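Penicillin binding protein 2X (Streptococcus thermophilus, PDB 5U47) probably acts as a transpeptidase that cross-links adjacent glycan strands of cell-wall peptidoglycan during septum formation and is the target of beta-lactams. Local coordinates at residues T221-D235 against T255-Y267. The protein carries 1 engineered substitution. Residues are numbered along the deposited sequence; the frame is centred on the assembly and turned at random.
Sequences TLSAPLQTFLETQMD and TGEILATTQRPTY
The guanidinium of Arg264 lies between Met234 CB on one face and Thr266 CG2 on the other, both offset toward its rim, while acidic side chains from the helix meet its edge. Asp235 OD1 sits in the guanidinium plane and is gripped side-on by NE and NH2, each at 2.9 Å, one oxygen taking both bonds because the carboxylate is turned 54° away. Glu231 OE1 makes a second salt bridge, 2.8 Å from Arg264 NH2, which approaches from above the carboxylate plane. NH1 donates to Thr262 OG1 and Gln263 O, both in the guanidinium plane, and with the acid bonds these fix the group's rotation. An arginine suits this buried place because its many N-H groups can answer two neighbouring acids. Glu231 OE2 accepts from Thr262 OG1, Gln227 NE2 and Ala150 N. Here helix 224-235 runs in the same direction as edge strand 258-264 of the antiparallel transpeptidase sheet, axes 27° apart, as in the penicillin-binding protein and beta-lactamase fold. Gln227 bends at chi2 (76°), and its amide satisfies both Thr261 N and Thr261 O, OE1 and NE2 each at 2.8 Å, although NE2 stands well above the carbonyl plane. Small Ala260 leaves room for Leu226 and Leu230, whose CD2 methyls pack on its CB. N-cap Ser223, its OG weakly accepting from Leu226 N, donates its own N-H to Leu259 O, and Thr221's hydroxyl supplies Ile258 O with a donor, OG1 at 2.6 Å.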
ATOM      1  N   THR A 221      -0.641   0.250  -9.126  1.00 20.48           N
ATOM      2  CA  THR A 221      -1.868   0.927  -9.537  1.00 20.33           C
ATOM      3  C   THR A 221      -1.701   2.437  -9.577  1.00 19.65           C
ATOM      4  O   THR A 221      -2.589   3.151 -10.054  1.00 20.78           O
ATOM      5  CB  THR A 221      -3.015   0.602  -8.547  1.00 19.45           C
ATOM      6  OG1 THR A 221      -2.572   0.876  -7.224  1.00 18.25           O
ATOM      7  CG2 THR A 221      -3.397  -0.844  -8.658  1.00 19.90           C
ATOM      8  N   LEU A 222      -0.577   2.935  -9.059  1.00 19.89           N
ATOM      9  CA  LEU A 222      -0.334   4.383  -9.007  1.00 19.70           C
ATOM     10  C   LEU A 222      -0.292   5.047 -10.385  1.00 19.96           C
ATOM     11  O   LEU A 222       0.085   4.440 -11.363  1.00 18.35           O
ATOM     12  CB  LEU A 222       0.980   4.717  -8.297  1.00 20.25           C
ATOM     13  CG  LEU A 222       1.248   4.298  -6.855  1.00 21.31           C
ATOM     14  CD1 LEU A 222       2.624   4.816  -6.453  1.00 23.19           C
ATOM     15  CD2 LEU A 222       0.198   4.788  -5.878  1.00 21.35           C
ATOM     16  N   SER A 223      -0.755   6.292 -10.422  1.00 21.20           N
ATOM     17  CA  SER A 223      -0.685   7.152 -11.581  1.00 22.77           C
ATOM     18  C   SER A 223       0.400   8.157 -11.276  1.00 23.15           C
ATOM     19  O   SER A 223       0.202   9.032 -10.410  1.00 20.82           O
ATOM     20  CB  SER A 223      -2.000   7.880 -11.760  1.00 24.93           C
ATOM     21  OG  SER A 223      -1.888   8.913 -12.724  1.00 25.46           O
ATOM     22  N   ALA A 224       1.551   8.038 -11.937  1.00 23.69           N
ATOM     23  CA  ALA A 224       2.638   8.992 -11.682  1.00 25.70           C
ATOM     24  C   ALA A 224       2.239  10.462 -11.798  1.00 27.02           C
ATOM     25  O   ALA A 224       2.606  11.253 -10.916  1.00 26.67           O
ATOM     26  CB  ALA A 224       3.884   8.674 -12.511  1.00 27.07           C
ATOM     27  N   PRO A 225       1.471  10.847 -12.853  1.00 28.01           N
ATOM     28  CA  PRO A 225       1.047  12.251 -12.951  1.00 29.58           C
ATOM     29  C   PRO A 225       0.222  12.712 -11.754  1.00 27.49           C
ATOM     30  O   PRO A 225       0.456  13.799 -11.202  1.00 27.08           O
ATOM     31  CB  PRO A 225       0.179  12.281 -14.232  1.00 31.54           C
ATOM     32  CG  PRO A 225       0.633  11.102 -15.037  1.00 31.64           C
ATOM     33  CD  PRO A 225       1.115  10.075 -14.056  1.00 30.65           C
ATOM     34  N   LEU A 226      -0.743  11.889 -11.344  1.00 26.51           N
ATOM     35  CA  LEU A 226      -1.586  12.241 -10.210  1.00 24.15           C
ATOM     36  C   LEU A 226      -0.762  12.276  -8.934  1.00 22.61           C
ATOM     37  O   LEU A 226      -0.916  13.184  -8.113  1.00 22.91           O
ATOM     38  CB  LEU A 226      -2.730  11.243 -10.040  1.00 24.69           C
ATOM     39  CG  LEU A 226      -3.726  11.589  -8.931  1.00 25.23           C
ATOM     40  CD1 LEU A 226      -4.418  12.897  -9.262  1.00 26.96           C
ATOM     41  CD2 LEU A 226      -4.743  10.476  -8.753  1.00 24.90           C
ATOM     42  N   GLN A 227       0.093  11.275  -8.764  1.00 20.95           N
ATOM     43  CA  GLN A 227       0.954  11.193  -7.576  1.00 20.51           C
ATOM     44  C   GLN A 227       1.847  12.429  -7.455  1.00 21.90           C
ATOM     45  O   GLN A 227       1.977  12.982  -6.372  1.00 22.76           O
ATOM     46  CB  GLN A 227       1.812   9.943  -7.625  1.00 19.68           C
ATOM     47  CG  GLN A 227       2.736   9.755  -6.418  1.00 19.64           C
ATOM     48  CD  GLN A 227       2.005   9.278  -5.159  1.00 19.36           C
ATOM     49  OE1 GLN A 227       1.161   8.372  -5.216  1.00 19.68           O
ATOM     50  NE2 GLN A 227       2.380   9.828  -4.021  1.00 18.99           N
ATOM     51  N   THR A 228       2.461  12.841  -8.569  1.00 22.86           N
ATOM     52  CA  THR A 228       3.343  14.027  -8.608  1.00 25.44           C
ATOM     53  C   THR A 228       2.581  15.258  -8.171  1.00 25.41           C
ATOM     54  O   THR A 228       3.056  16.049  -7.360  1.00 25.23           O
ATOM     55  CB  THR A 228       3.975  14.204 -10.021  1.00 27.91           C
ATOM     56  OG1 THR A 228       4.779  13.057 -10.300  1.00 28.56           O
ATOM     57  CG2 THR A 228       4.864  15.442 -10.114  1.00 30.93           C
ATOM     58  N   PHE A 229       1.361  15.376  -8.661  1.00 25.47           N
ATOM     59  CA  PHE A 229       0.501  16.487  -8.321  1.00 27.16           C
ATOM     60  C   PHE A 229       0.113  16.444  -6.843  1.00 25.57           C
ATOM     61  O   PHE A 229       0.116  17.476  -6.175  1.00 25.25           O
ATOM     62  CB  PHE A 229      -0.727  16.448  -9.227  1.00 30.37           C
ATOM     63  CG  PHE A 229      -1.568  17.651  -9.154  1.00 33.63           C
ATOM     64  CD1 PHE A 229      -1.331  18.725  -9.990  1.00 37.32           C
ATOM     65  CD2 PHE A 229      -2.624  17.709  -8.273  1.00 33.80           C
ATOM     66  CE1 PHE A 229      -2.126  19.850  -9.928  1.00 37.69           C
ATOM     67  CE2 PHE A 229      -3.416  18.821  -8.199  1.00 34.76           C
ATOM     68  CZ  PHE A 229      -3.169  19.903  -9.023  1.00 36.93           C
ATOM     69  N   LEU A 230      -0.195  15.245  -6.323  1.00 22.73           N
ATOM     70  CA  LEU A 230      -0.533  15.092  -4.907  1.00 22.29           C
ATOM     71  C   LEU A 230       0.617  15.530  -3.979  1.00 22.64           C
ATOM     72  O   LEU A 230       0.373  16.162  -2.935  1.00 22.12           O
ATOM     73  CB  LEU A 230      -0.908  13.633  -4.584  1.00 22.73           C
ATOM     74  CG  LEU A 230      -1.163  13.311  -3.116  1.00 22.87           C
ATOM     75  CD1 LEU A 230      -2.311  14.127  -2.576  1.00 23.75           C
ATOM     76  CD2 LEU A 230      -1.436  11.833  -2.920  1.00 24.42           C
ATOM     77  N   GLU A 231       1.852  15.164  -4.337  1.00 22.57           N
ATOM     78  CA  GLU A 231       3.043  15.508  -3.524  1.00 23.14           C
ATOM     79  C   GLU A 231       3.172  17.027  -3.375  1.00 23.78           C
ATOM     80  O   GLU A 231       3.408  17.536  -2.290  1.00 24.63           O
ATOM     81  CB  GLU A 231       4.340  14.925  -4.130  1.00 23.75           C
ATOM     82  CG  GLU A 231       4.416  13.392  -4.227  1.00 24.16           C
ATOM     83  CD  GLU A 231       4.702  12.640  -2.914  1.00 24.83           C
ATOM     84  OE1 GLU A 231       5.313  13.225  -2.003  1.00 24.76           O
ATOM     85  OE2 GLU A 231       4.350  11.425  -2.810  1.00 23.01           O
ATOM     86  N   THR A 232       3.006  17.741  -4.475  1.00 24.21           N
ATOM     87  CA  THR A 232       3.064  19.196  -4.464  1.00 25.22           C
ATOM     88  C   THR A 232       1.983  19.789  -3.564  1.00 25.23           C
ATOM     89  O   THR A 232       2.276  20.648  -2.734  1.00 26.53           O
ATOM     90  CB  THR A 232       2.889  19.754  -5.881  1.00 26.26           C
ATOM     91  OG1 THR A 232       3.864  19.169  -6.742  1.00 27.05           O
ATOM     92  CG2 THR A 232       2.997  21.265  -5.896  1.00 27.95           C
ATOM     93  N   GLN A 233       0.745  19.330  -3.707  1.00 24.71           N
ATOM     94  CA  GLN A 233      -0.342  19.868  -2.876  1.00 27.31           C
ATOM     95  C   GLN A 233      -0.222  19.480  -1.420  1.00 26.72           C
ATOM     96  O   GLN A 233      -0.610  20.260  -0.563  1.00 25.65           O
ATOM     97  CB  GLN A 233      -1.726  19.493  -3.414  1.00 27.56           C
ATOM     98  CG  GLN A 233      -1.953  20.004  -4.803  1.00 30.24           C
ATOM     99  CD  GLN A 233      -1.715  21.493  -4.892  1.00 33.37           C
ATOM    100  OE1 GLN A 233      -0.887  21.914  -5.656  1.00 36.30           O
ATOM    101  NE2 GLN A 233      -2.399  22.291  -4.038  1.00 36.28           N
ATOM    102  N   MET A 234       0.337  18.297  -1.147  1.00 27.11           N
ATOM    103  CA  MET A 234       0.540  17.866   0.218  1.00 27.94           C
ATOM    104  C   MET A 234       1.609  18.730   0.895  1.00 27.53           C
ATOM    105  O   MET A 234       1.490  19.029   2.073  1.00 27.56           O
ATOM    106  CB  MET A 234       0.942  16.397   0.279  1.00 29.86           C
ATOM    107  CG  MET A 234       0.705  15.796   1.625  1.00 34.19           C
ATOM    108  SD  MET A 234      -1.074  15.716   2.005  1.00 37.86           S
ATOM    109  CE  MET A 234      -0.878  14.706   3.455  1.00 38.63           C
ATOM    110  N   ASP A 235       2.656  19.109   0.159  1.00 26.86           N
ATOM    111  CA  ASP A 235       3.680  20.004   0.722  1.00 29.34           C
ATOM    112  C   ASP A 235       3.049  21.320   1.126  1.00 29.33           C
ATOM    113  O   ASP A 235       3.355  21.844   2.196  1.00 30.79           O
ATOM    114  CB  ASP A 235       4.812  20.307  -0.263  1.00 31.17           C
ATOM    115  CG  ASP A 235       5.727  19.130  -0.499  1.00 31.97           C
ATOM    116  OD1 ASP A 235       5.741  18.153   0.299  1.00 35.33           O
ATOM    117  OD2 ASP A 235       6.447  19.193  -1.501  1.00 34.54           O
ATOM    118  N   THR A 255     -13.172   0.292  -8.333  1.00 22.68           N
ATOM    119  CA  THR A 255     -12.252  -0.852  -8.412  1.00 22.98           C
ATOM    120  C   THR A 255     -11.402  -1.098  -7.179  1.00 21.73           C
ATOM    121  O   THR A 255     -10.828  -2.186  -7.049  1.00 21.58           O
ATOM    122  CB  THR A 255     -11.264  -0.705  -9.591  1.00 23.17           C
ATOM    123  OG1 THR A 255     -10.365   0.372  -9.327  1.00 24.59           O
ATOM    124  CG2 THR A 255     -11.992  -0.478 -10.921  1.00 25.59           C
ATOM    125  N   GLY A 256     -11.304  -0.112  -6.294  1.00 20.29           N
ATOM    126  CA  GLY A 256     -10.453  -0.249  -5.112  1.00 20.48           C
ATOM    127  C   GLY A 256      -8.967   0.006  -5.365  1.00 19.93           C
ATOM    128  O   GLY A 256      -8.150  -0.108  -4.444  1.00 19.78           O
ATOM    129  N   GLU A 257      -8.602   0.337  -6.602  1.00 20.06           N
ATOM    130  CA  GLU A 257      -7.199   0.608  -6.946  1.00 20.43           C
ATOM    131  C   GLU A 257      -6.708   1.871  -6.281  1.00 19.54           C
ATOM    132  O   GLU A 257      -7.410   2.897  -6.308  1.00 19.17           O
ATOM    133  CB  GLU A 257      -7.040   0.804  -8.454  1.00 21.89           C
ATOM    134  CG  GLU A 257      -7.264  -0.413  -9.329  1.00 24.41           C
ATOM    135  CD  GLU A 257      -7.407   0.020 -10.780  1.00 27.00           C
ATOM    136  OE1 GLU A 257      -8.522   0.525 -11.137  1.00 27.63           O
ATOM    137  OE2 GLU A 257      -6.404  -0.098 -11.534  1.00 26.12           O
ATOM    138  N   ILE A 258      -5.513   1.810  -5.700  1.00 18.31           N
ATOM    139  CA  ILE A 258      -4.883   2.981  -5.077  1.00 18.96           C
ATOM    140  C   ILE A 258      -4.137   3.759  -6.180  1.00 18.62           C
ATOM    141  O   ILE A 258      -3.113   3.311  -6.675  1.00 18.51           O
ATOM    142  CB  ILE A 258      -3.958   2.572  -3.926  1.00 18.40           C
ATOM    143  CG1 ILE A 258      -4.805   1.916  -2.816  1.00 19.14           C
ATOM    144  CG2 ILE A 258      -3.188   3.772  -3.398  1.00 19.27           C
ATOM    145  CD1 ILE A 258      -4.003   1.180  -1.753  1.00 18.54           C
ATOM    146  N   LEU A 259      -4.655   4.934  -6.520  1.00 18.29           N
ATOM    147  CA  LEU A 259      -4.127   5.758  -7.611  1.00 19.19           C
ATOM    148  C   LEU A 259      -3.036   6.712  -7.170  1.00 19.31           C
ATOM    149  O   LEU A 259      -2.198   7.103  -7.975  1.00 18.36           O
ATOM    150  CB  LEU A 259      -5.259   6.518  -8.282  1.00 21.83           C
ATOM    151  CG  LEU A 259      -6.371   5.625  -8.841  1.00 22.64           C
ATOM    152  CD1 LEU A 259      -7.518   6.430  -9.429  1.00 25.67           C
ATOM    153  CD2 LEU A 259      -5.805   4.701  -9.887  1.00 24.54           C
ATOM    154  N   ALA A 260      -3.063   7.109  -5.906  1.00 19.09           N
ATOM    155  CA  ALA A 260      -2.011   7.932  -5.369  1.00 18.99           C
ATOM    156  C   ALA A 260      -2.009   7.830  -3.864  1.00 20.11           C
ATOM    157  O   ALA A 260      -3.065   7.725  -3.241  1.00 21.24           O
ATOM    158  CB  ALA A 260      -2.183   9.377  -5.808  1.00 20.54           C
ATOM    159  N   THR A 261      -0.828   7.842  -3.258  1.00 20.54           N
ATOM    160  CA  THR A 261      -0.770   7.751  -1.804  1.00 21.35           C
ATOM    161  C   THR A 261       0.498   8.392  -1.294  1.00 20.79           C
ATOM    162  O   THR A 261       1.564   8.187  -1.854  1.00 21.07           O
ATOM    163  CB  THR A 261      -0.912   6.288  -1.315  1.00 21.61           C
ATOM    164  OG1 THR A 261      -1.040   6.263   0.110  1.00 22.62           O
ATOM    165  CG2 THR A 261       0.242   5.412  -1.756  1.00 22.14           C
ATOM    166  N   THR A 262       0.380   9.180  -0.241  1.00 19.95           N
ATOM    167  CA  THR A 262       1.546   9.816   0.317  1.00 20.62           C
ATOM    168  C   THR A 262       1.376  10.107   1.800  1.00 21.21           C
ATOM    169  O   THR A 262       0.255  10.084   2.345  1.00 20.65           O
ATOM    170  CB  THR A 262       1.904  11.117  -0.459  1.00 21.50           C
ATOM    171  OG1 THR A 262       3.295  11.436  -0.262  1.00 22.29           O
ATOM    172  CG2 THR A 262       1.011  12.277  -0.035  1.00 22.28           C
ATOM    173  N   GLN A 263       2.501  10.362   2.453  1.00 20.37           N
ATOM    174  CA  GLN A 263       2.487  10.739   3.847  1.00 21.54           C
ATOM    175  C   GLN A 263       3.566  11.748   4.099  1.00 21.89           C
ATOM    176  O   GLN A 263       4.481  11.875   3.303  1.00 21.35           O
ATOM    177  CB  GLN A 263       2.680   9.538   4.760  1.00 22.03           C
ATOM    178  CG  GLN A 263       4.087   8.979   4.849  1.00 22.89           C
ATOM    179  CD  GLN A 263       4.123   7.746   5.741  1.00 23.57           C
ATOM    180  OE1 GLN A 263       3.414   6.767   5.491  1.00 22.82           O
ATOM    181  NE2 GLN A 263       4.926   7.796   6.783  1.00 21.88           N
ATOM    182  N   ARG A 264       3.420  12.475   5.209  1.00 22.92           N
ATOM    183  CA  ARG A 264       4.344  13.477   5.624  1.00 23.06           C
ATOM    184  C   ARG A 264       4.608  13.245   7.113  1.00 24.31           C
ATOM    185  O   ARG A 264       3.705  12.839   7.827  1.00 22.94           O
ATOM    186  CB  ARG A 264       3.777  14.881   5.379  1.00 25.05           C
ATOM    187  CG  ARG A 264       3.637  15.256   3.895  1.00 24.27           C
ATOM    188  CD  ARG A 264       5.009  15.434   3.265  1.00 24.36           C
ATOM    189  NE  ARG A 264       4.969  15.830   1.857  1.00 25.03           N
ATOM    190  CZ  ARG A 264       4.760  15.001   0.825  1.00 25.24           C
ATOM    191  NH1 ARG A 264       4.506  13.715   1.015  1.00 24.86           N
ATOM    192  NH2 ARG A 264       4.767  15.474  -0.424  1.00 26.25           N
ATOM    193  N   PRO A 265       5.838  13.465   7.581  1.00 24.82           N
ATOM    194  CA  PRO A 265       6.979  13.885   6.757  1.00 25.16           C
ATOM    195  C   PRO A 265       7.449  12.757   5.857  1.00 23.57           C
ATOM    196  O   PRO A 265       7.141  11.597   6.117  1.00 23.94           O
ATOM    197  CB  PRO A 265       8.070  14.214   7.806  1.00 27.12           C
ATOM    198  CG  PRO A 265       7.689  13.385   8.981  1.00 28.42           C
ATOM    199  CD  PRO A 265       6.189  13.438   9.010  1.00 27.27           C
ATOM    200  N   THR A 266       8.198  13.102   4.816  1.00 23.27           N
ATOM    201  CA  THR A 266       8.649  12.111   3.850  1.00 23.29           C
ATOM    202  C   THR A 266      10.123  12.281   3.579  1.00 25.17           C
ATOM    203  O   THR A 266      10.803  13.026   4.292  1.00 26.43           O
ATOM    204  CB  THR A 266       7.808  12.203   2.552  1.00 22.94           C
ATOM    205  OG1 THR A 266       8.064  11.071   1.689  1.00 22.46           O
ATOM    206  CG2 THR A 266       8.091  13.519   1.819  1.00 23.34           C
ATOM    207  N   TYR A 267      10.619  11.554   2.577  1.00 24.86           N
ATOM    208  CA  TYR A 267      12.012  11.649   2.155  1.00 25.39           C
ATOM    209  C   TYR A 267      12.148  11.448   0.644  1.00 24.14           C
ATOM    210  O   TYR A 267      11.232  10.935  -0.027  1.00 23.57           O
ATOM    211  CB  TYR A 267      12.877  10.599   2.890  1.00 25.66           C
ATOM    212  CG  TYR A 267      12.550   9.145   2.577  1.00 24.36           C
ATOM    213  CD1 TYR A 267      11.545   8.471   3.259  1.00 24.81           C
ATOM    214  CD2 TYR A 267      13.274   8.430   1.616  1.00 25.25           C
ATOM    215  CE1 TYR A 267      11.243   7.135   2.976  1.00 23.45           C
ATOM    216  CE2 TYR A 267      12.996   7.104   1.336  1.00 23.82           C
ATOM    217  CZ  TYR A 267      11.975   6.455   2.030  1.00 24.22           C
ATOM    218  OH  TYR A 267      11.684   5.133   1.759  1.00 23.51           O
TER
HETATM  219  O   HOH W   1       6.702  10.900  -0.605  1.00 24.18           O